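Atp-dependent DNA ligase (Psychromonas sp., PDB 4D05) probably seals nicks in DNA at the expense of ATP, working through an enzyme-adenylate intermediate as a minimal-type bacterial DNA ligase. Local coordinates at residues Pro5-Thr10 / Lys167-Leu172; Val18-Val23 / His158-Leu163; Ala183-Tyr188 / Ser231-Arg236; Glu208-Lys213 / Asn243-Phe248. All blocks are in the same frame, centred on the assembly; numbering follows the deposited sequence.

Interactions 1 and 2 belong to one sheet of the adenylation domain, with centres 13 Å apart. They meet where Asp171 O lies 2.9 Å from His159 N, probably as a hydrogen bond, and where the amide of Gln7 packs on the His158 ring. Both lie near the bound AMP: the side chain of Leu172 in interaction 1 is about 5 Å from it, and that of His158 in interaction 2 about 6 Å. Interactions 3 and 4 share the sheet of the OB domain, centres 12 Å apart, joined through Tyr235, which packs on both Phe212 and Pro246. Between the domains, interactions 1 and 4 stay about 13 Å apart at their nearest atoms.

Interaction 1 (Pro5-Thr10 / Lys167-Leu172). With SO4 (sulfate ion), chain F.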
# COMPACT_ATOMS: atom_id res chain seq x y z
N PRO A 5 15.64 0.77 -10.29
CA PRO A 5 15.07 1.94 -10.99
C PRO A 5 13.59 1.75 -11.11
O PRO A 5 13.08 1.37 -12.17
CB PRO A 5 15.74 1.89 -12.36
CG PRO A 5 15.89 0.42 -12.60
CD PRO A 5 16.19 -0.20 -11.25
N ILE A 6 12.90 1.98 -10.01
CA ILE A 6 11.48 1.69 -9.94
C ILE A 6 10.53 2.89 -9.79
O ILE A 6 10.87 3.96 -9.23
CB ILE A 6 11.23 0.65 -8.85
CG1 ILE A 6 11.70 1.15 -7.48
CG2 ILE A 6 11.95 -0.58 -9.23
CD1 ILE A 6 11.25 0.28 -6.33
N GLN A 7 9.30 2.70 -10.27
CA GLN A 7 8.26 3.73 -10.19
C GLN A 7 7.58 3.60 -8.89
O GLN A 7 7.33 2.47 -8.48
CB GLN A 7 7.20 3.50 -11.26
CG GLN A 7 6.10 4.54 -11.28
CD GLN A 7 5.43 4.51 -12.66
OE1 GLN A 7 5.63 5.37 -13.51
NE2 GLN A 7 4.69 3.52 -12.88
N LEU A 8 7.26 4.74 -8.26
CA LEU A 8 6.58 4.76 -6.99
C LEU A 8 5.18 5.43 -7.03
O LEU A 8 4.91 6.38 -7.80
CB LEU A 8 7.41 5.46 -5.91
CG LEU A 8 8.89 5.08 -5.74
CD1 LEU A 8 9.44 5.96 -4.63
CD2 LEU A 8 9.11 3.57 -5.41
N ALA A 9 4.30 4.92 -6.17
CA ALA A 9 2.90 5.35 -6.19
C ALA A 9 2.67 6.58 -5.33
O ALA A 9 3.31 6.76 -4.27
CB ALA A 9 2.01 4.25 -5.71
N THR A 10 1.71 7.39 -5.77
CA THR A 10 1.15 8.49 -4.98
C THR A 10 -0.22 8.13 -4.37
O THR A 10 -0.67 7.01 -4.53
CB THR A 10 1.00 9.75 -5.82
OG1 THR A 10 0.24 9.45 -7.01
CG2 THR A 10 2.39 10.29 -6.21
N LYS A 167 10.38 7.22 -10.43
CA LYS A 167 10.17 8.14 -9.32
C LYS A 167 8.75 8.02 -8.86
O LYS A 167 8.06 7.14 -9.33
CB LYS A 167 10.41 9.57 -9.78
CG LYS A 167 9.45 10.02 -10.84
CD LYS A 167 9.56 11.53 -11.01
CE LYS A 167 11.01 11.96 -11.18
NZ LYS A 167 11.15 13.41 -11.49
N ARG A 168 8.30 8.91 -7.97
CA ARG A 168 6.88 8.93 -7.60
C ARG A 168 6.12 9.34 -8.85
O ARG A 168 6.63 10.11 -9.67
CB ARG A 168 6.57 9.88 -6.41
CG ARG A 168 7.19 9.41 -5.11
CD ARG A 168 6.20 9.21 -3.93
NE ARG A 168 6.90 8.59 -2.79
CZ ARG A 168 6.70 7.35 -2.34
NH1 ARG A 168 5.77 6.54 -2.87
NH2 ARG A 168 7.41 6.91 -1.30
N SER A 169 4.97 8.73 -9.06
CA SER A 169 4.16 9.04 -10.21
C SER A 169 2.69 9.36 -9.83
O SER A 169 2.04 8.62 -9.10
CB SER A 169 4.19 7.88 -11.19
OG SER A 169 3.17 8.06 -12.19
N ARG A 170 2.16 10.47 -10.36
CA ARG A 170 0.77 10.80 -10.19
C ARG A 170 -0.18 9.88 -10.97
O ARG A 170 -1.38 9.85 -10.73
CB ARG A 170 0.52 12.20 -10.67
CG ARG A 170 1.12 13.27 -9.78
CD ARG A 170 0.86 14.68 -10.33
NE ARG A 170 -0.55 15.08 -10.32
CZ ARG A 170 -1.18 15.60 -9.26
NH1 ARG A 170 -0.54 15.76 -8.10
NH2 ARG A 170 -2.46 15.95 -9.35
N ASP A 171 0.36 9.15 -11.94
CA ASP A 171 -0.42 8.24 -12.73
C ASP A 171 -0.60 6.88 -12.05
O ASP A 171 -1.34 6.04 -12.54
CB ASP A 171 0.22 8.03 -14.06
CG ASP A 171 0.06 9.21 -14.96
OD1 ASP A 171 -0.90 10.00 -14.79
OD2 ASP A 171 0.93 9.35 -15.80
N LEU A 172 0.13 6.65 -10.95
CA LEU A 172 0.02 5.43 -10.19
C LEU A 172 -0.41 5.79 -8.78
O LEU A 172 0.33 6.48 -8.09
CB LEU A 172 1.38 4.71 -10.15
CG LEU A 172 1.42 3.38 -9.40
CD1 LEU A 172 0.55 2.31 -10.05
CD2 LEU A 172 2.84 2.83 -9.24
S SO4 F . 6.06 2.88 -1.37
O1 SO4 F . 5.21 2.12 -0.45
O2 SO4 F . 7.09 2.02 -1.99
O3 SO4 F . 5.27 3.45 -2.46
O4 SO4 F . 6.74 3.96 -0.62
O HOH W 1 3.93 7.23 -14.82
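The guanidinium of Arg168 lies with one face on Leu8, whose CD1 sits 3.8 Å above its plane and over its centre. Its edge is used for polar partners. Arg168 NH1 donates to Ala9 O at 2.8 Å, close to the guanidinium plane, and also to a sulfate oxygen, while Arg168 NH2 holds SO4 O4 at 3.1 Å. A bend at chi2 (-124°) brings the group back over Leu8; arginine suits the place because its flat face can lie on a methyl group while the N-H groups around its rim donate. Beneath it the strands pair in parallel: Leu8 N reaches Lys167 O at 2.7 Å with a nearly straight bond, and Leu8 O takes Ser169 N at 2.7 Å. Beyond a type I turn, Leu172 O accepts Thr10 N at 2.8 Å. Gln7 stretches out with CG anti to its backbone N and lays CG and CD along Ser169 CB; Gln7 OE1 accepts from Gln165 N and from a water that Ser169 OG binds in turn. An alanine here removes this acceptor, which would probably loosen the chain leading into strand 168-169. Ser169 OG also accepts Asp171 N at 3.0 Å, an ST turn that suits serine to the corner. The sulfate, probably from the crystallisation liquor, is held as well by Lys42 and the AMP-pocket residue Lys174, so this cluster of cationic groups is likely to attract anions.

Interaction 2 (Val18-Val23 / His158-Leu163)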
# COMPACT_ATOMS: atom_id res chain seq x y z
N VAL A 18 -11.95 8.07 -13.28
CA VAL A 18 -11.63 6.68 -12.93
C VAL A 18 -11.63 5.76 -14.14
O VAL A 18 -10.95 4.74 -14.11
CB VAL A 18 -12.54 6.13 -11.82
CG1 VAL A 18 -13.94 5.83 -12.33
CG2 VAL A 18 -11.95 4.88 -11.26
N THR A 19 -12.35 6.11 -15.21
CA THR A 19 -12.43 5.22 -16.38
C THR A 19 -11.12 5.14 -17.14
O THR A 19 -10.96 4.31 -18.04
CB THR A 19 -13.56 5.61 -17.36
OG1 THR A 19 -13.19 6.81 -18.07
CG2 THR A 19 -14.87 5.84 -16.56
N GLN A 20 -10.17 6.00 -16.81
CA GLN A 20 -8.88 6.00 -17.50
C GLN A 20 -7.86 5.14 -16.79
O GLN A 20 -6.74 5.00 -17.29
CB GLN A 20 -8.34 7.41 -17.59
CG GLN A 20 -9.33 8.32 -18.15
CD GLN A 20 -8.85 8.94 -19.38
OE1 GLN A 20 -8.57 8.24 -20.35
NE2 GLN A 20 -8.75 10.26 -19.37
N TYR A 21 -8.24 4.56 -15.65
CA TYR A 21 -7.27 3.80 -14.84
C TYR A 21 -7.54 2.32 -14.80
O TYR A 21 -8.68 1.88 -14.62
CB TYR A 21 -7.29 4.30 -13.40
CG TYR A 21 -6.82 5.70 -13.31
CD1 TYR A 21 -7.67 6.74 -13.63
CD2 TYR A 21 -5.52 5.99 -12.93
CE1 TYR A 21 -7.24 8.03 -13.59
CE2 TYR A 21 -5.09 7.28 -12.88
CZ TYR A 21 -5.96 8.31 -13.22
OH TYR A 21 -5.57 9.62 -13.21
N TYR A 22 -6.47 1.53 -14.90
CA TYR A 22 -6.55 0.12 -14.59
C TYR A 22 -6.46 -0.07 -13.08
O TYR A 22 -5.58 0.49 -12.42
CB TYR A 22 -5.44 -0.67 -15.31
CG TYR A 22 -5.81 -0.90 -16.77
CD1 TYR A 22 -6.67 -1.94 -17.12
CD2 TYR A 22 -5.36 -0.05 -17.75
CE1 TYR A 22 -7.05 -2.14 -18.45
CE2 TYR A 22 -5.73 -0.23 -19.07
CZ TYR A 22 -6.58 -1.27 -19.41
OH TYR A 22 -6.93 -1.44 -20.75
N VAL A 23 -7.35 -0.90 -12.56
CA VAL A 23 -7.48 -1.11 -11.12
C VAL A 23 -7.08 -2.53 -10.79
O VAL A 23 -7.52 -3.48 -11.43
CB VAL A 23 -8.94 -0.85 -10.67
CG1 VAL A 23 -9.06 -1.01 -9.17
CG2 VAL A 23 -9.37 0.51 -11.14
N HIS A 158 -3.70 2.67 -12.07
CA HIS A 158 -2.59 3.05 -12.96
C HIS A 158 -3.17 3.52 -14.28
O HIS A 158 -3.89 2.79 -14.95
CB HIS A 158 -1.68 1.85 -13.14
CG HIS A 158 -0.34 2.18 -13.71
ND1 HIS A 158 0.71 1.30 -13.68
CD2 HIS A 158 0.12 3.28 -14.35
CE1 HIS A 158 1.78 1.85 -14.22
NE2 HIS A 158 1.44 3.05 -14.67
N HIS A 159 -2.91 4.77 -14.62
CA HIS A 159 -3.46 5.38 -15.82
C HIS A 159 -3.04 4.60 -17.07
O HIS A 159 -1.85 4.30 -17.27
CB HIS A 159 -3.03 6.84 -15.90
CG HIS A 159 -3.85 7.67 -16.83
ND1 HIS A 159 -3.79 7.50 -18.19
CD2 HIS A 159 -4.73 8.67 -16.60
CE1 HIS A 159 -4.61 8.37 -18.77
NE2 HIS A 159 -5.20 9.08 -17.83
N GLN A 160 -4.03 4.29 -17.92
CA GLN A 160 -3.79 3.47 -19.13
C GLN A 160 -2.76 4.08 -20.08
O GLN A 160 -2.11 3.35 -20.83
CB GLN A 160 -5.13 3.21 -19.86
CG GLN A 160 -5.76 4.47 -20.38
CD GLN A 160 -7.20 4.28 -20.78
OE1 GLN A 160 -7.72 3.17 -20.77
NE2 GLN A 160 -7.86 5.38 -21.11
N ASP A 161 -2.64 5.40 -20.11
CA ASP A 161 -1.66 6.09 -20.97
C ASP A 161 -0.32 6.42 -20.33
O ASP A 161 0.54 7.04 -20.97
CB ASP A 161 -2.24 7.39 -21.50
CG ASP A 161 -3.52 7.19 -22.32
OD1 ASP A 161 -3.66 6.15 -23.00
OD2 ASP A 161 -4.39 8.08 -22.26
N ALA A 162 -0.11 6.00 -19.08
CA ALA A 162 1.09 6.39 -18.36
C ALA A 162 2.34 5.79 -18.96
O ALA A 162 2.32 4.65 -19.40
CB ALA A 162 0.98 5.97 -16.95
N LEU A 163 3.41 6.58 -19.00
CA LEU A 163 4.73 6.08 -19.39
C LEU A 163 5.55 5.86 -18.11
O LEU A 163 5.47 6.66 -17.18
CB LEU A 163 5.41 7.11 -20.27
CG LEU A 163 4.73 7.35 -21.62
CD1 LEU A 163 5.45 8.43 -22.41
CD2 LEU A 163 4.68 6.06 -22.43
O HOH W 2 -10.78 4.87 -21.39
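From CB outward, His159 is laid against Tyr21. Its CB touches Tyr21 CE2 at 3.7 Å, and with CG anti to the backbone N (chi1 -163°) the imidazole runs on over the phenol, where His159 CD2 comes 3.6 Å from Tyr21 CZ. The two rings form an edge-to-face pair, planes 77° apart and centroids 5.0 Å apart, the histidine giving the edge. On the far rim His159 ND1 accepts the backbone Asp161 N at 3.1 Å, almost in the ring plane; at the tip His159 NE2 lies 3.6 Å from Gln20 CB, which makes a CH-pi contact over the imidazole face. Since ND1 is an acceptor here, a neutral ring would probably carry its proton on NE2. An alanine here removes the imidazole, and without the edge-to-face contact and the bond to Asp161 N the turn would probably be less firmly held against Tyr21. Histidine thus serves both as flat filler and as turn acceptor. Gln160 N binds Gln20 O at 2.9 Å in a nearly straight bond, whereas its NE2 reaches Gln20 OE1 only weakly, and its OE1 goes to Lys133. Tyr22 turns the other way, its CE2 on Gln160 CB at 3.6 Å and its OH bonded to Glu108. The Tyr22-His158 and Tyr21-His159 pairs are an antiparallel strand pairing of the ligase adenylation domain, whose strand 21-26 ends at Lys26 of the AMP pocket, the lysine opening the family's Lys-x-Asp-Gly motif.

Interaction 3 (Ala183-Tyr188 / Ser231-Arg236)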
# COMPACT_ATOMS: atom_id res chain seq x y z
N ALA A 183 0.77 11.93 16.05
CA ALA A 183 0.67 13.31 16.52
C ALA A 183 0.86 13.33 18.01
O ALA A 183 0.69 12.31 18.68
CB ALA A 183 -0.67 13.91 16.17
N THR A 184 1.16 14.52 18.54
CA THR A 184 1.35 14.68 19.98
C THR A 184 0.11 15.31 20.60
O THR A 184 -0.39 16.31 20.09
CB THR A 184 2.59 15.56 20.24
OG1 THR A 184 3.75 14.91 19.73
CG2 THR A 184 2.78 15.84 21.74
N VAL A 185 -0.38 14.74 21.70
CA VAL A 185 -1.53 15.31 22.39
C VAL A 185 -1.06 16.58 23.09
O VAL A 185 -0.09 16.54 23.85
CB VAL A 185 -2.09 14.35 23.46
CG1 VAL A 185 -3.28 15.00 24.18
CG2 VAL A 185 -2.51 13.04 22.81
N ILE A 186 -1.73 17.71 22.85
CA ILE A 186 -1.29 18.97 23.48
C ILE A 186 -2.29 19.58 24.44
O ILE A 186 -1.89 20.39 25.29
CB ILE A 186 -0.84 20.04 22.43
CG1 ILE A 186 -2.00 20.51 21.53
CG2 ILE A 186 0.25 19.48 21.52
CD1 ILE A 186 -1.63 21.70 20.65
N ALA A 187 -3.56 19.20 24.35
CA ALA A 187 -4.57 19.72 25.27
C ALA A 187 -5.82 18.86 25.24
O ALA A 187 -6.04 18.08 24.29
CB ALA A 187 -4.93 21.13 24.87
N TYR A 188 -6.62 19.00 26.29
CA TYR A 188 -7.95 18.40 26.35
C TYR A 188 -9.02 19.45 26.09
O TYR A 188 -8.88 20.63 26.44
CB TYR A 188 -8.22 17.81 27.72
CG TYR A 188 -7.28 16.74 28.17
CD1 TYR A 188 -6.79 15.79 27.30
CD2 TYR A 188 -6.89 16.68 29.50
CE1 TYR A 188 -5.93 14.79 27.74
CE2 TYR A 188 -6.04 15.69 29.96
CZ TYR A 188 -5.57 14.74 29.07
OH TYR A 188 -4.74 13.76 29.54
N SER A 231 1.64 12.76 25.07
CA SER A 231 1.83 11.45 24.49
C SER A 231 1.80 11.50 22.96
O SER A 231 1.18 12.41 22.36
CB SER A 231 0.80 10.46 25.02
OG SER A 231 -0.53 10.78 24.67
N LEU A 232 2.51 10.55 22.36
CA LEU A 232 2.48 10.37 20.93
C LEU A 232 1.40 9.34 20.64
O LEU A 232 1.44 8.25 21.18
CB LEU A 232 3.85 9.85 20.43
CG LEU A 232 3.96 9.75 18.90
CD1 LEU A 232 4.04 11.14 18.29
CD2 LEU A 232 5.16 8.86 18.49
N ILE A 233 0.42 9.72 19.81
CA ILE A 233 -0.70 8.86 19.51
C ILE A 233 -0.76 8.65 18.02
O ILE A 233 -0.17 9.42 17.26
CB ILE A 233 -2.05 9.44 20.06
CG1 ILE A 233 -2.42 10.79 19.42
CG2 ILE A 233 -1.93 9.56 21.58
CD1 ILE A 233 -3.15 10.69 18.11
N THR A 234 -1.48 7.60 17.62
CA THR A 234 -1.76 7.36 16.22
C THR A 234 -3.21 7.74 15.96
O THR A 234 -4.10 7.39 16.75
CB THR A 234 -1.58 5.88 15.87
OG1 THR A 234 -0.18 5.56 15.97
CG2 THR A 234 -2.05 5.61 14.45
N TYR A 235 -3.42 8.46 14.87
CA TYR A 235 -4.75 8.81 14.42
C TYR A 235 -4.95 8.27 13.02
O TYR A 235 -3.98 7.98 12.32
CB TYR A 235 -4.99 10.31 14.47
CG TYR A 235 -4.12 11.12 13.55
CD1 TYR A 235 -2.85 11.52 13.95
CD2 TYR A 235 -4.57 11.50 12.31
CE1 TYR A 235 -2.03 12.27 13.10
CE2 TYR A 235 -3.78 12.24 11.45
CZ TYR A 235 -2.50 12.62 11.85
OH TYR A 235 -1.72 13.39 10.99
N ARG A 236 -6.22 8.15 12.65
CA ARG A 236 -6.62 7.59 11.37
C ARG A 236 -7.35 8.68 10.62
O ARG A 236 -8.01 9.55 11.23
CB ARG A 236 -7.53 6.39 11.66
CG ARG A 236 -8.06 5.71 10.43
CD ARG A 236 -8.74 4.43 10.80
NE ARG A 236 -7.84 3.50 11.48
CZ ARG A 236 -8.22 2.31 11.94
NH1 ARG A 236 -9.49 1.89 11.80
NH2 ARG A 236 -7.35 1.53 12.54
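Strands 179-190 and 232-237 are neighbours in the antiparallel sheet of the OB fold, and here they part quickly: the axes of the segments 183-188 and 232-236 come within 4.8 Å, with their N-to-C directions 115° apart, so few residues can pair. Ala183 and Ile233 make the hydrogen-bonded pair, with Ile233 N giving an almost straight bond to Ala183 O at 2.8 Å. Val185 N adds a third backbone bond, to Ser231 O, after which the first strand veers away into a classic beta bulge, Ile186 and Ala187 both facing Leu203. Shape decides the residue types. The buried face carries Ala183, Ile233 and Tyr235. The small methyl of Ala183 suits the place, since the Tyr235 ring stands close against it, CE1 3.7 Å from Ala183 CB; the ring's hydroxyl is taken up by Asn206. Next to it Val185 is the bump that fills a hollow, its CG2 pressed between Ser231 OG and Ile233 CG2, the latter 3.7 Å away. The beta-branched valine and isoleucine cross at about a right angle, so that the CG2 of Val185 sits against both the CG2 and the CG1 of Ile233. Ile233 CG1 takes the crowded position between N and carbonyl carbon, which brings it to 3.5 Å from Ala183 O. The opposite face has a looser fit: the pair Thr184 and Leu232 meet only as OG1 and CD1, 4.0 Å apart, and Leu232 CD1 bends back over the backbone to lie 3.6 Å from Ala183 O. Ser231 OG, bonded to Pro228 O, still touches Val185 CG2 at 3.5 Å.

Interaction 4 (Glu208-Lys213 / Asn243-Phe248); sequences EGVTFK and NNIPRF
The two chains cross at nearly a right angle (88° between their end-to-end directions), and no backbone hydrogen bond links them, so side chains carry the contact. Asn243 and Asn244 both take positive phi, a left-handed conformation that asparagine tolerates well; at Gly209, also at positive phi, a beta carbon would clash with the carbonyl oxygen of the residue before. Asn244, with CG anti to its backbone N, points its amide across Glu208: ND2 donates to Glu208 OE1 at 2.8 Å, in its own amide plane but from 59° out of the carboxylate plane. A water joins the other carboxylate oxygen, Glu208 OE2, to Asn244 O. Lys240 supplies charge nearby, forming a salt bridge with Glu208 OE2 and a hydrogen bond to Asn244 OD1, which probably helps keep Glu208 ionised. In the OB fold this is where the loop between strands 232-237 and 250-256 folds against strand 211-214. Below the polar pair, Val210 CG2 rests 3.6 Å from Asn244 O while its CG1 meets Ile245 CG1 at 4.0 Å. Ile245 and Phe212 run alongside each other, pointing opposite ways, Ile245 CG2 3.7 Å from Phe212 CB. Pro246 then lies over one face of the Phe212 ring in a CH-pi contact, CD 3.9 Å from the ring centroid and only 17° off its normal; the rigid proline ring holds its CD and CG methylenes against the aromatic face. Phe212 also meets Tyr235 edge-to-face.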
# COMPACT_ATOMS: atom_id res chain seq x y z
N GLU A 208 3.44 17.23 10.57
CA GLU A 208 3.54 18.31 9.60
C GLU A 208 3.36 19.69 10.23
O GLU A 208 3.39 20.70 9.52
CB GLU A 208 2.47 18.17 8.51
CG GLU A 208 2.67 17.06 7.51
CD GLU A 208 1.56 17.11 6.47
OE1 GLU A 208 1.65 17.91 5.51
OE2 GLU A 208 0.57 16.38 6.61
N GLY A 209 3.15 19.72 11.56
CA GLY A 209 3.02 20.97 12.29
C GLY A 209 1.60 21.51 12.32
O GLY A 209 1.40 22.70 12.64
N VAL A 210 0.62 20.67 11.99
CA VAL A 210 -0.77 21.09 12.01
C VAL A 210 -1.42 20.70 13.33
O VAL A 210 -1.32 19.54 13.78
CB VAL A 210 -1.54 20.46 10.84
CG1 VAL A 210 -3.01 20.85 10.92
CG2 VAL A 210 -0.91 20.89 9.51
N THR A 211 -2.07 21.66 13.96
CA THR A 211 -2.83 21.42 15.18
C THR A 211 -4.32 21.28 14.82
O THR A 211 -4.89 22.11 14.10
CB THR A 211 -2.63 22.55 16.20
OG1 THR A 211 -1.26 22.60 16.58
CG2 THR A 211 -3.47 22.35 17.45
N PHE A 212 -4.95 20.25 15.36
CA PHE A 212 -6.36 19.97 15.06
C PHE A 212 -7.02 19.16 16.13
O PHE A 212 -6.35 18.56 16.99
CB PHE A 212 -6.54 19.29 13.68
CG PHE A 212 -5.86 17.96 13.57
CD1 PHE A 212 -4.50 17.88 13.31
CD2 PHE A 212 -6.59 16.78 13.75
CE1 PHE A 212 -3.86 16.64 13.22
CE2 PHE A 212 -5.98 15.54 13.63
CZ PHE A 212 -4.59 15.47 13.38
N LYS A 213 -8.35 19.18 16.08
CA LYS A 213 -9.19 18.48 17.06
C LYS A 213 -9.51 17.05 16.62
O LYS A 213 -9.85 16.82 15.47
CB LYS A 213 -10.49 19.25 17.22
CG LYS A 213 -11.48 18.65 18.17
CD LYS A 213 -12.71 19.52 18.33
CE LYS A 213 -13.71 19.28 17.21
NZ LYS A 213 -14.99 19.95 17.59
N ASN A 243 -6.72 23.93 5.07
CA ASN A 243 -5.68 24.22 6.05
C ASN A 243 -4.78 23.02 6.35
O ASN A 243 -4.14 22.98 7.43
CB ASN A 243 -6.31 24.73 7.37
CG ASN A 243 -7.35 25.83 7.16
OD1 ASN A 243 -8.49 25.78 7.68
ND2 ASN A 243 -6.96 26.85 6.45
N ASN A 244 -4.73 22.05 5.41
CA ASN A 244 -3.93 20.84 5.56
C ASN A 244 -4.27 20.01 6.80
O ASN A 244 -3.40 19.35 7.39
CB ASN A 244 -2.44 21.16 5.58
CG ASN A 244 -1.59 19.95 5.23
OD1 ASN A 244 -2.06 19.03 4.56
ND2 ASN A 244 -0.36 19.91 5.73
N ILE A 245 -5.53 20.04 7.20
CA ILE A 245 -5.96 19.26 8.35
C ILE A 245 -6.34 17.84 7.89
O ILE A 245 -7.08 17.68 6.92
CB ILE A 245 -7.13 19.93 9.04
CG1 ILE A 245 -6.70 21.31 9.55
CG2 ILE A 245 -7.62 19.04 10.17
CD1 ILE A 245 -7.83 22.23 10.01
N PRO A 246 -5.83 16.81 8.58
CA PRO A 246 -6.28 15.45 8.21
C PRO A 246 -7.80 15.32 8.28
O PRO A 246 -8.44 15.73 9.26
CB PRO A 246 -5.60 14.54 9.25
CG PRO A 246 -4.35 15.33 9.65
CD PRO A 246 -4.83 16.78 9.65
N ARG A 247 -8.37 14.74 7.23
CA ARG A 247 -9.81 14.68 7.08
C ARG A 247 -10.39 13.43 7.74
O ARG A 247 -9.83 12.33 7.66
CB ARG A 247 -10.13 14.72 5.57
CG ARG A 247 -11.49 15.29 5.20
CD ARG A 247 -11.62 15.50 3.65
NE ARG A 247 -11.20 14.30 2.96
CZ ARG A 247 -10.69 14.24 1.73
NH1 ARG A 247 -10.51 15.35 1.01
NH2 ARG A 247 -10.36 13.05 1.24
N PHE A 248 -11.52 13.60 8.42
CA PHE A 248 -12.22 12.51 9.11
C PHE A 248 -11.30 11.83 10.12
O PHE A 248 -11.29 10.62 10.24
CB PHE A 248 -12.77 11.50 8.09
CG PHE A 248 -13.55 12.15 6.99
CD1 PHE A 248 -14.55 13.07 7.29
CD2 PHE A 248 -13.30 11.85 5.66
CE1 PHE A 248 -15.25 13.69 6.28
CE2 PHE A 248 -14.00 12.47 4.65
CZ PHE A 248 -14.98 13.38 4.96
O HOH W 3 -1.49 17.37 8.13